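Local coordinates for trehalose monomycolate transport factor A (Mycolicibacterium smegmatis MC2 155, PDB 6T84), which is required for MmpL3-dependent transport of trehalose monomycolate to the mycobacterial cell wall and for growth and cell elongation, at residues V151-T156 and A160-G165; D137-M142 and L166-Q171. All coordinates share one frame; numbering follows the deposited sequence. Where two conformers were deposited one is given.

Overall arrangement
Both contacts seat helix 159-175 on one antiparallel sheet in the part of the protein that follows its membrane anchor, predicted to be cytoplasmic. Contact 1 joins the N-terminal half of the helix to the end of strand 148-153, and contact 2 joins the next turns to the loop entering strand 141-144. Their centres lie about 7 Å apart. Along the chain the order is 137-142, 151-156, 160-165, 166-171, so contact 2 spans contact 1. The two strands are sheet neighbours, with Ala152 N probably hydrogen-bonded to Ile141 O at 2.8 Å, and the helix packs on the hairpin that precedes it in the chain. This is part of the N-terminal domain, which suffices for MmpL3 interaction.

Contact 1. Residues V151-T156 and A160-G165; sequences VAMPVT and AQWDEG
Met153, the last residue of strand 148-153, reaches across to helix 159-175 and meets Gln161, Trp162 and Gly165 with the end of its side chain. Its CG sits between the backbone N and the carbonyl carbon (chi1 67°), the chain then runs extended, and a bend at chi3 (80°) turns the methyl toward the helix. Met153 CE lies 3.9 Å from Gly165 CA, against bare backbone: Gly165 has no side chain, so the methyl can rest directly on its CA, which is why glycine suits this place. The same methyl is 3.9 Å from Gln161 O, a carbonyl whose hydrogen bond is already supplied within the helix by Gly165 N at 2.8 Å.

The sulfur makes a Met-aromatic contact with Trp162. Met153 SD stands 4.0 Å from Trp162 CD1 and lies at the edge of the five-membered ring, near its plane, while the two side chains cross at about a right angle. An unbranched, flexible methionine can touch the indole and the helix backbone at once. Trp162 also has a polar link to the loop after the strand. One water accepts from Trp162 NE1 at 2.8 Å and donates to Val155 O at 2.9 Å, giving the buried indole N-H a partner and tying the ring to the turn. The aliphatic Gln161 CB lies 4.4 Å from Met153 SD, while the amide of this partly exposed glutamine extends toward the loop at Thr156, a margin that suits a polar end.

The axes of strand 151-153 and helix 160-165 run nearly antiparallel, at 161°, and in the short connection Asn158 OD1 is hydrogen-bonded to Gln161 N near the helix start. Behind Met153, Thr72 and Ile74 of strand 71-77 continue the packing, whereas Trp162 turns to helix 10-21, with Trp17 edge-to-face and Arg14 in a cation-pi contact.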
ATOM      1  N   VAL A 151       0.779  -0.373  -0.340  0.62 12.26           N
ATOM      2  CA  VAL A 151       1.522  -1.329   0.475  0.62 12.65           C
ATOM      3  C   VAL A 151       2.710  -0.602   1.101  0.62 12.92           C
ATOM      4  O   VAL A 151       3.455   0.099   0.404  0.62 14.44           O
ATOM      5  CB  VAL A 151       2.009  -2.522  -0.375  0.62 13.39           C
ATOM      6  CG1 VAL A 151       3.016  -3.410   0.449  0.62 14.44           C
ATOM      7  CG2 VAL A 151       0.809  -3.319  -1.003  0.62 14.14           C
ATOM      8  N   ALA A 152       2.909  -0.795   2.411  1.00 12.68           N
ATOM      9  CA  ALA A 152       4.060  -0.263   3.115  1.00 13.98           C
ATOM     10  C   ALA A 152       4.959  -1.418   3.517  1.00 14.79           C
ATOM     11  O   ALA A 152       4.479  -2.451   4.028  1.00 14.65           O
ATOM     12  CB  ALA A 152       3.651   0.550   4.345  1.00 15.43           C
ATOM     13  N   MET A 153       6.252  -1.283   3.261  0.54 15.21           N
ATOM     14  CA  MET A 153       7.258  -2.264   3.646  0.54 15.53           C
ATOM     15  C   MET A 153       8.432  -1.574   4.320  0.54 16.34           C
ATOM     16  O   MET A 153       8.584  -0.349   4.236  0.54 15.79           O
ATOM     17  CB  MET A 153       7.740  -3.042   2.403  0.54 16.41           C
ATOM     18  CG  MET A 153       8.524  -2.243   1.369  0.54 16.07           C
ATOM     19  SD  MET A 153       8.941  -3.163  -0.145  0.54 17.74           S
ATOM     20  CE  MET A 153       7.393  -3.029  -0.985  0.54 18.73           C
ATOM     21  N   PRO A 154       9.320  -2.326   4.964  1.00 16.83           N
ATOM     22  CA  PRO A 154      10.512  -1.692   5.562  1.00 17.76           C
ATOM     23  C   PRO A 154      11.371  -0.971   4.511  1.00 18.15           C
ATOM     24  O   PRO A 154      11.474  -1.397   3.360  1.00 17.61           O
ATOM     25  CB  PRO A 154      11.260  -2.864   6.208  1.00 19.17           C
ATOM     26  CG  PRO A 154      10.150  -3.854   6.482  1.00 19.54           C
ATOM     27  CD  PRO A 154       9.222  -3.765   5.292  1.00 18.96           C
ATOM     28  N   VAL A 155      12.024   0.121   4.942  1.00 20.14           N
ATOM     29  CA  VAL A 155      12.884   0.878   4.026  1.00 24.28           C
ATOM     30  C   VAL A 155      14.113   0.093   3.663  1.00 24.47           C
ATOM     31  O   VAL A 155      14.764   0.387   2.661  1.00 27.57           O
ATOM     32  CB  VAL A 155      13.273   2.257   4.598  1.00 32.69           C
ATOM     33  CG1 VAL A 155      14.155   3.019   3.624  1.00 54.64           C
ATOM     34  CG2 VAL A 155      12.079   3.069   4.827  1.00 29.60           C
ATOM     35  N   THR A 156      14.484  -0.867   4.465  1.00 24.02           N
ATOM     36  CA  THR A 156      15.600  -1.747   4.156  1.00 26.19           C
ATOM     37  C   THR A 156      15.252  -2.782   3.091  1.00 25.86           C
ATOM     38  O   THR A 156      16.099  -3.619   2.768  1.00 27.50           O
ATOM     39  CB  THR A 156      16.046  -2.440   5.452  1.00 28.92           C
ATOM     40  OG1 THR A 156      14.876  -2.902   6.152  1.00 29.52           O
ATOM     41  CG2 THR A 156      16.789  -1.480   6.354  1.00 31.32           C
ATOM     42  N   ALA A 160      14.463  -6.984  -5.128  1.00 17.89           N
ATOM     43  CA  ALA A 160      13.564  -8.125  -5.244  1.00 17.32           C
ATOM     44  C   ALA A 160      12.297  -7.881  -4.424  1.00 17.88           C
ATOM     45  O   ALA A 160      11.206  -8.218  -4.871  1.00 17.83           O
ATOM     46  CB  ALA A 160      14.272  -9.424  -4.786  1.00 17.55           C
ATOM     47  N   GLN A 161      12.424  -7.255  -3.254  1.00 18.43           N
ATOM     48  CA  GLN A 161      11.243  -6.937  -2.458  1.00 19.67           C
ATOM     49  C   GLN A 161      10.406  -5.831  -3.103  1.00 16.71           C
ATOM     50  O   GLN A 161       9.173  -5.852  -2.976  1.00 17.40           O
ATOM     51  CB  GLN A 161      11.638  -6.556  -1.041  1.00 26.08           C
ATOM     52  CG  GLN A 161      11.959  -7.866  -0.286  1.00 35.44           C
ATOM     53  CD  GLN A 161      12.751  -7.654   0.975  1.00 48.73           C
ATOM     54  OE1 GLN A 161      13.654  -6.826   1.017  1.00 37.58           O
ATOM     55  NE2 GLN A 161      12.432  -8.425   2.016  1.00 41.91           N
ATOM     56  N   TRP A 162      11.036  -4.875  -3.806  1.00 14.90           N
ATOM     57  CA  TRP A 162      10.241  -3.879  -4.533  1.00 13.80           C
ATOM     58  C   TRP A 162       9.453  -4.544  -5.639  1.00 13.94           C
ATOM     59  O   TRP A 162       8.259  -4.256  -5.806  1.00 14.54           O
ATOM     60  CB  TRP A 162      11.128  -2.757  -5.112  1.00 13.56           C
ATOM     61  CG  TRP A 162      12.017  -2.096  -4.086  1.00 13.93           C
ATOM     62  CD1 TRP A 162      11.808  -2.022  -2.733  1.00 14.90           C
ATOM     63  CD2 TRP A 162      13.289  -1.476  -4.343  1.00 13.64           C
ATOM     64  NE1 TRP A 162      12.879  -1.380  -2.136  1.00 15.14           N
ATOM     65  CE2 TRP A 162      13.807  -1.055  -3.097  1.00 14.74           C
ATOM     66  CE3 TRP A 162      14.046  -1.255  -5.513  1.00 14.15           C
ATOM     67  CZ2 TRP A 162      15.073  -0.434  -2.973  1.00 15.82           C
ATOM     68  CZ3 TRP A 162      15.270  -0.602  -5.400  1.00 15.24           C
ATOM     69  CH2 TRP A 162      15.775  -0.197  -4.137  1.00 16.37           C
ATOM     70  N   ASP A 163      10.072  -5.476  -6.380  1.00 14.43           N
ATOM     71  CA  ASP A 163       9.320  -6.208  -7.404  1.00 15.18           C
ATOM     72  C   ASP A 163       8.192  -7.037  -6.778  1.00 16.52           C
ATOM     73  O   ASP A 163       7.076  -7.059  -7.304  1.00 17.49           O
ATOM     74  CB  ASP A 163      10.263  -7.117  -8.176  1.00 16.29           C
ATOM     75  CG  ASP A 163      10.992  -6.401  -9.287  1.00 16.92           C
ATOM     76  OD1 ASP A 163      10.574  -5.273  -9.652  1.00 16.51           O
ATOM     77  OD2 ASP A 163      11.951  -6.987  -9.830  1.00 18.91           O
ATOM     78  N   GLU A 164       8.449  -7.726  -5.651  1.00 17.93           N
ATOM     79  CA  GLU A 164       7.366  -8.469  -5.052  1.00 21.51           C
ATOM     80  C   GLU A 164       6.285  -7.524  -4.534  1.00 19.03           C
ATOM     81  O   GLU A 164       5.101  -7.842  -4.564  1.00 18.79           O
ATOM     82  CB  GLU A 164       7.937  -9.313  -3.911  1.00 28.54           C
ATOM     83  CG  GLU A 164       6.910 -10.249  -3.225  1.00 41.17           C
ATOM     84  CD  GLU A 164       6.121 -11.187  -4.168  1.00 72.73           C
ATOM     85  OE1 GLU A 164       6.592 -11.548  -5.274  1.00 45.83           O
ATOM     86  OE2 GLU A 164       5.000 -11.578  -3.778  1.00 57.12           O
ATOM     87  N   GLY A 165       6.670  -6.313  -4.121  1.00 18.25           N
ATOM     88  CA  GLY A 165       5.680  -5.346  -3.663  1.00 18.52           C
ATOM     89  C   GLY A 165       4.765  -4.883  -4.776  1.00 17.41           C
ATOM     90  O   GLY A 165       3.561  -4.667  -4.555  1.00 17.47           O
TER
HETATM   91  O   HOH W   1      13.255   0.086   0.234  1.00 22.59           O

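Contact 2. Residues D137-M142 and L166-Q171; sequences DCAEIM and LRTVRQ
Thr168 holds CG2 anti to its own backbone N and OG1 beside that N (chi1 -61°), which turns the methyl toward Ala139 and Met142. Met142 sends its chain out extended through chi2 (-175°), then bends at chi3, and its sulfur meets that methyl, the two side chains crossing at about a right angle. Met142 SD lies 3.6 Å from Thr168 CG2, and Ala139 CB approaches the same methyl at 3.9 Å. All three residues are buried, and the contact between them is purely apolar.

Threonine suits this site because its two branches serve different needs: CG2 packs on Ala139 of the loop and Met142 of the strand, while OG1 hydrogen-bonds to Glu164 O one turn back in the same helix and so is satisfied without a partner across the contact. Ala139 is the centre of an inverse gamma turn just before strand 141-144, and Glu140 and Ile141, both opposite Ala152, form a classic beta bulge at the start of that strand. A small alanine suits a place where the backbones come near, with Ala139 CA 7.6 Å from Thr168 CA, and Ala139 O is hydrogen-bonded to Arg110 NH2. Val151 of strand 148-153 packs against both Ala139 and Met142, and Pro136 touches Thr168 from the preceding loop.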
ATOM      1  N   ASP A 137       5.838 -11.359   4.322  1.00 22.58           N
ATOM      2  CA  ASP A 137       5.777 -10.577   5.548  1.00 25.79           C
ATOM      3  C   ASP A 137       6.319  -9.162   5.348  1.00 23.65           C
ATOM      4  O   ASP A 137       6.008  -8.298   6.147  1.00 23.97           O
ATOM      5  CB  ASP A 137       6.508 -11.266   6.708  1.00 32.32           C
ATOM      6  CG  ASP A 137       5.954 -12.658   7.018  1.00 40.62           C
ATOM      7  OD1 ASP A 137       4.711 -12.863   7.103  1.00 35.80           O
ATOM      8  OD2 ASP A 137       6.789 -13.564   7.188  1.00 94.75           O
ATOM      9  N   CYS A 138       7.096  -8.907   4.298  1.00 23.03           N
ATOM     10  CA  CYS A 138       7.579  -7.543   4.087  1.00 22.50           C
ATOM     11  C   CYS A 138       6.426  -6.590   3.765  1.00 17.73           C
ATOM     12  O   CYS A 138       6.566  -5.366   3.950  1.00 17.31           O
ATOM     13  CB  CYS A 138       8.688  -7.523   3.001  1.00 28.91           C
ATOM     14  SG  CYS A 138       8.180  -7.825   1.258  1.00 36.05           S
ATOM     15  N   ALA A 139       5.295  -7.110   3.271  1.00 15.15           N
ATOM     16  CA  ALA A 139       4.107  -6.279   3.024  1.00 13.88           C
ATOM     17  C   ALA A 139       3.384  -6.090   4.353  1.00 14.05           C
ATOM     18  O   ALA A 139       2.406  -6.759   4.677  1.00 15.13           O
ATOM     19  CB  ALA A 139       3.236  -6.941   1.965  1.00 14.30           C
ATOM     20  N   GLU A 140       3.917  -5.175   5.165  0.54 12.92           N
ATOM     21  CA  GLU A 140       3.518  -5.080   6.569  0.54 13.39           C
ATOM     22  C   GLU A 140       2.129  -4.489   6.729  0.54 12.69           C
ATOM     23  O   GLU A 140       1.350  -4.953   7.567  0.54 13.07           O
ATOM     24  CB  GLU A 140       4.523  -4.229   7.344  0.54 15.39           C
ATOM     25  CG  GLU A 140       5.947  -4.829   7.368  0.54 17.58           C
ATOM     26  CD  GLU A 140       6.801  -4.312   8.522  0.54 21.55           C
ATOM     27  OE1 GLU A 140       7.750  -5.022   8.898  0.54 22.80           O
ATOM     28  OE2 GLU A 140       6.494  -3.217   9.070  0.54 23.20           O
ATOM     29  N   ILE A 141       1.827  -3.437   5.983  1.00 12.78           N
ATOM     30  CA  ILE A 141       0.536  -2.767   6.063  1.00 12.84           C
ATOM     31  C   ILE A 141       0.088  -2.565   4.621  1.00 12.35           C
ATOM     32  O   ILE A 141       0.827  -2.007   3.805  1.00 13.85           O
ATOM     33  CB  ILE A 141       0.619  -1.415   6.799  1.00 15.05           C
ATOM     34  CG1 ILE A 141       1.141  -1.549   8.242  1.00 16.80           C
ATOM     35  CG2 ILE A 141      -0.751  -0.750   6.821  1.00 15.68           C
ATOM     36  CD1 ILE A 141       1.409  -0.203   8.901  1.00 19.30           C
ATOM     37  N   MET A 142      -1.115  -3.036   4.292  1.00 13.10           N
ATOM     38  CA  MET A 142      -1.729  -2.825   2.985  1.00 13.92           C
ATOM     39  C   MET A 142      -3.088  -2.203   3.225  1.00 13.20           C
ATOM     40  O   MET A 142      -3.831  -2.649   4.111  1.00 13.77           O
ATOM     41  CB  MET A 142      -1.953  -4.162   2.234  1.00 16.07           C
ATOM     42  CG  MET A 142      -0.677  -4.980   2.129  1.00 18.15           C
ATOM     43  SD  MET A 142      -0.963  -6.434   1.120  1.00 19.60           S
ATOM     44  CE  MET A 142      -0.662  -7.683   2.333  1.00 20.26           C
ATOM     45  N   LEU A 166       5.323  -4.688  -5.984  1.00 17.08           N
ATOM     46  CA  LEU A 166       4.454  -4.376  -7.124  1.00 18.18           C
ATOM     47  C   LEU A 166       3.444  -5.481  -7.330  1.00 17.72           C
ATOM     48  O   LEU A 166       2.270  -5.203  -7.549  1.00 18.02           O
ATOM     49  CB  LEU A 166       5.222  -4.156  -8.435  1.00 18.62           C
ATOM     50  CG  LEU A 166       6.197  -2.992  -8.543  1.00 18.31           C
ATOM     51  CD1 LEU A 166       6.810  -3.061  -9.922  1.00 18.40           C
ATOM     52  CD2 LEU A 166       5.479  -1.662  -8.291  1.00 18.02           C
ATOM     53  N   ARG A 167       3.880  -6.745  -7.268  0.54 18.42           N
ATOM     54  CA  ARG A 167       2.924  -7.836  -7.447  0.54 19.97           C
ATOM     55  C   ARG A 167       1.909  -7.871  -6.312  0.54 18.50           C
ATOM     56  O   ARG A 167       0.724  -8.164  -6.537  0.54 19.43           O
ATOM     57  CB  ARG A 167       3.660  -9.175  -7.558  0.54 25.87           C
ATOM     58  CG  ARG A 167       2.752 -10.359  -7.832  0.54 35.03           C
ATOM     59  CD  ARG A 167       1.991 -10.164  -9.128  0.54 51.58           C
ATOM     60  NE  ARG A 167       2.897 -10.104 -10.272  0.54 78.46           N
ATOM     61  CZ  ARG A 167       2.523  -9.799 -11.510  0.54 44.46           C
ATOM     62  NH1 ARG A 167       1.256  -9.520 -11.773  0.54 42.17           N
ATOM     63  NH2 ARG A 167       3.419  -9.775 -12.485  0.54 42.29           N
ATOM     64  N   THR A 168       2.357  -7.603  -5.078  1.00 16.53           N
ATOM     65  CA  THR A 168       1.453  -7.649  -3.931  1.00 16.23           C
ATOM     66  C   THR A 168       0.383  -6.557  -4.021  1.00 16.22           C
ATOM     67  O   THR A 168      -0.802  -6.823  -3.770  1.00 16.86           O
ATOM     68  CB  THR A 168       2.285  -7.528  -2.662  1.00 17.20           C
ATOM     69  OG1 THR A 168       3.196  -8.660  -2.623  1.00 18.81           O
ATOM     70  CG2 THR A 168       1.367  -7.628  -1.380  1.00 17.78           C
ATOM     71  N   VAL A 169       0.786  -5.313  -4.346  1.00 16.42           N
ATOM     72  CA  VAL A 169      -0.199  -4.241  -4.394  1.00 16.62           C
ATOM     73  C   VAL A 169      -1.211  -4.491  -5.499  1.00 16.88           C
ATOM     74  O   VAL A 169      -2.398  -4.189  -5.337  1.00 17.27           O
ATOM     75  CB  VAL A 169       0.440  -2.828  -4.458  1.00 16.99           C
ATOM     76  CG1 VAL A 169       0.984  -2.548  -5.847  1.00 17.16           C
ATOM     77  CG2 VAL A 169      -0.625  -1.786  -4.082  1.00 17.84           C
ATOM     78  N   ARG A 170      -0.755  -5.048  -6.629  1.00 16.94           N
ATOM     79  CA  ARG A 170      -1.670  -5.395  -7.721  1.00 17.99           C
ATOM     80  C   ARG A 170      -2.658  -6.459  -7.274  1.00 17.41           C
ATOM     81  O   ARG A 170      -3.849  -6.355  -7.556  1.00 18.47           O
ATOM     82  CB  ARG A 170      -0.878  -5.858  -8.948  1.00 20.08           C
ATOM     83  CG  ARG A 170       0.110  -4.797  -9.527  1.00 23.38           C
ATOM     84  CD  ARG A 170       1.019  -5.413 -10.630  1.00 27.12           C
ATOM     85  NE  ARG A 170       0.204  -5.757 -11.795  1.00 32.41           N
ATOM     86  CZ  ARG A 170       0.715  -6.237 -12.925  1.00 39.04           C
ATOM     87  NH1 ARG A 170       2.025  -6.468 -13.001  1.00 38.43           N
ATOM     88  NH2 ARG A 170      -0.070  -6.485 -13.960  1.00 35.67           N
ATOM     89  N   GLN A 171      -2.181  -7.481  -6.573  1.00 16.29           N
ATOM     90  CA  GLN A 171      -3.076  -8.535  -6.121  1.00 16.50           C
ATOM     91  C   GLN A 171      -4.075  -8.011  -5.100  1.00 16.20           C
ATOM     92  O   GLN A 171      -5.254  -8.382  -5.134  1.00 17.11           O
ATOM     93  CB  GLN A 171      -2.212  -9.659  -5.521  1.00 17.66           C
ATOM     94  CG  GLN A 171      -1.446 -10.466  -6.576  1.00 20.82           C
ATOM     95  CD  GLN A 171      -0.283 -11.299  -5.986  1.00 24.26           C
ATOM     96  OE1 GLN A 171       0.224 -10.983  -4.904  1.00 26.26           O
ATOM     97  NE2 GLN A 171       0.195 -12.289  -6.737  1.00 26.52           N
TER